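Local coordinates for protein alkaline phosphatase D (Bacillus subtilis, PDB 2YEQ) that hydrolyses phosphate esters, acting as a secreted alkaline phosphatase and phosphodiesterase with iron and calcium in its active site, at residues 120-125 with 133-138. Residues are numbered along the deposited sequence; the frame is centred on the assembly and turned at random.
With FE (Fe (III) ion), chain B.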
loop_
_atom_site.group_PDB
_atom_site.type_symbol
_atom_site.label_atom_id
_atom_site.label_comp_id
_atom_site.label_asym_id
_atom_site.label_seq_id
_atom_site.Cartn_x
_atom_site.Cartn_y
_atom_site.Cartn_z
ATOM N N ALA A 120 7.572 -8.211 -0.040
ATOM C CA ALA A 120 7.107 -7.586 -1.250
ATOM C C ALA A 120 6.267 -6.380 -0.820
ATOM O O ALA A 120 5.747 -6.362 0.309
ATOM C CB ALA A 120 6.245 -8.531 -2.085
ATOM N N PHE A 121 6.163 -5.395 -1.703
ATOM C CA PHE A 121 5.197 -4.302 -1.484
ATOM C C PHE A 121 4.405 -4.007 -2.731
ATOM O O PHE A 121 4.878 -4.155 -3.869
ATOM C CB PHE A 121 5.832 -3.057 -0.828
ATOM C CG PHE A 121 6.790 -2.303 -1.676
ATOM C CD1 PHE A 121 6.355 -1.260 -2.470
ATOM C CD2 PHE A 121 8.160 -2.571 -1.610
ATOM C CE1 PHE A 121 7.237 -0.498 -3.206
ATOM C CE2 PHE A 121 9.070 -1.804 -2.349
ATOM C CZ PHE A 121 8.608 -0.784 -3.161
ATOM N N ALA A 122 3.156 -3.608 -2.497
ATOM C CA ALA A 122 2.200 -3.439 -3.558
ATOM C C ALA A 122 1.335 -2.203 -3.288
ATOM O O ALA A 122 1.216 -1.762 -2.149
ATOM C CB ALA A 122 1.306 -4.680 -3.599
ATOM N N SER A 123 0.738 -1.680 -4.341
ATOM C CA SER A 123 -0.267 -0.617 -4.228
ATOM C C SER A 123 -1.122 -0.625 -5.461
ATOM O O SER A 123 -0.773 -1.254 -6.462
ATOM C CB SER A 123 0.441 0.740 -4.095
ATOM O OG SER A 123 1.115 1.054 -5.290
ATOM N N CYS A 124 -2.253 0.085 -5.406
ATOM C CA CYS A 124 -2.969 0.529 -6.611
ATOM C C CYS A 124 -3.526 -0.602 -7.494
ATOM O O CYS A 124 -3.004 -0.953 -8.582
ATOM C CB CYS A 124 -2.140 1.546 -7.414
ATOM S SG CYS A 124 -1.797 3.140 -6.507
ATOM N N GLN A 125 -4.657 -1.125 -7.045
ATOM C CA GLN A 125 -5.263 -2.296 -7.664
ATOM C C GLN A 125 -6.677 -2.050 -8.197
ATOM O O GLN A 125 -7.586 -2.830 -7.920
ATOM C CB GLN A 125 -5.243 -3.465 -6.677
ATOM C CG GLN A 125 -5.893 -3.227 -5.326
ATOM C CD GLN A 125 -5.376 -4.141 -4.275
ATOM O OE1 GLN A 125 -4.181 -4.495 -4.269
ATOM N NE2 GLN A 125 -6.246 -4.518 -3.339
ATOM N N THR A 133 -3.489 -10.956 -11.695
ATOM C CA THR A 133 -2.385 -11.877 -11.990
ATOM C C THR A 133 -1.155 -11.595 -11.120
ATOM O O THR A 133 -0.467 -12.524 -10.680
ATOM C CB THR A 133 -2.010 -11.751 -13.445
ATOM O OG1 THR A 133 -3.210 -11.682 -14.219
ATOM C CG2 THR A 133 -1.116 -12.944 -13.914
ATOM N N ALA A 134 -0.883 -10.316 -10.822
ATOM C CA ALA A 134 0.247 -9.992 -9.953
ATOM C C ALA A 134 0.202 -10.749 -8.644
ATOM O O ALA A 134 1.246 -11.201 -8.148
ATOM C CB ALA A 134 0.369 -8.446 -9.683
ATOM N N TYR A 135 -0.991 -10.878 -8.051
ATOM C CA TYR A 135 -1.118 -11.565 -6.774
ATOM C C TYR A 135 -1.022 -13.097 -6.893
ATOM O O TYR A 135 -0.609 -13.766 -5.949
ATOM C CB TYR A 135 -2.410 -11.178 -6.066
ATOM C CG TYR A 135 -2.388 -9.813 -5.411
ATOM C CD1 TYR A 135 -1.424 -9.505 -4.467
ATOM C CD2 TYR A 135 -3.327 -8.837 -5.733
ATOM C CE1 TYR A 135 -1.381 -8.273 -3.852
ATOM C CE2 TYR A 135 -3.306 -7.577 -5.107
ATOM C CZ TYR A 135 -2.334 -7.298 -4.169
ATOM O OH TYR A 135 -2.257 -6.090 -3.515
ATOM N N LYS A 136 -1.416 -13.639 -8.028
ATOM C CA LYS A 136 -1.189 -15.068 -8.314
ATOM C C LYS A 136 0.301 -15.339 -8.233
ATOM O O LYS A 136 0.729 -16.247 -7.531
ATOM C CB LYS A 136 -1.706 -15.437 -9.696
ATOM C CG LYS A 136 -1.718 -16.948 -9.941
ATOM C CD LYS A 136 -2.204 -17.260 -11.335
ATOM C CE LYS A 136 -2.337 -18.767 -11.564
ATOM N NZ LYS A 136 -3.636 -19.304 -11.072
ATOM N N HIS A 137 1.094 -14.517 -8.921
ATOM C CA HIS A 137 2.556 -14.620 -8.840
ATOM C C HIS A 137 3.119 -14.330 -7.453
ATOM O O HIS A 137 4.032 -15.037 -6.992
ATOM C CB HIS A 137 3.226 -13.715 -9.884
ATOM C CG HIS A 137 2.917 -14.098 -11.298
ATOM N ND1 HIS A 137 3.270 -15.325 -11.833
ATOM C CD2 HIS A 137 2.279 -13.426 -12.284
ATOM C CE1 HIS A 137 2.885 -15.374 -13.097
ATOM N NE2 HIS A 137 2.275 -14.237 -13.397
ATOM N N MET A 138 2.589 -13.318 -6.756
ATOM C CA MET A 138 3.122 -12.988 -5.466
ATOM C C MET A 138 2.946 -14.131 -4.486
ATOM O O MET A 138 3.817 -14.366 -3.650
ATOM C CB MET A 138 2.459 -11.734 -4.885
ATOM C CG MET A 138 3.146 -11.193 -3.664
ATOM S SD MET A 138 2.225 -9.870 -2.838
ATOM C CE MET A 138 2.387 -8.642 -4.111
HETATM FE FE FE B . -3.734 4.421 -7.454
#
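A short, buried hydrogen bond joins the hydroxyl of Tyr135 to the side-chain amide of Gln125, next in sequence to an iron ligand: Tyr135 OH donates to Gln125 OE1 at 2.6 Å. The hydroxyl lies in the carbonyl plane, with a C=O...donor angle of 152°, and OE1 meets the ring at its edge, the amide plane standing 89° from that of the ring. Gln125 CG sits between the backbone N and carbonyl carbon (chi1 56°), and the extended chain beyond it carries the amide across to the helix. His148 makes a second hydrogen bond to OE1, while Gln125 NE2 bonds to Tyr152 O, fixing the rotation of the amide. Alongside, the contact is apolar: Ala122 CB lies 4.5 Å from Tyr135 CE1 and 4.1 Å from Met138 CE, and Ala120 CB is 4.3 Å from Met138 SD. Strand 120-122 and helix 133-138 run nearly antiparallel, as the first two elements of a beta-alpha-beta unit completed by strand 145-148. Beyond the strand end, Cys124 SG binds the iron at 2.5 Å, with Asp151, Tyr154 and His382 as further ligands. A phenylalanine in place of Tyr135 would probably leave Gln125 OE1 without its helix-side donor and the amide less firmly oriented. The chemistry thus implies a polar tie, buried beside Ala122, that holds the residue after Cys124 to the helix, its amide kept in one orientation by bonds at both OE1 and NE2.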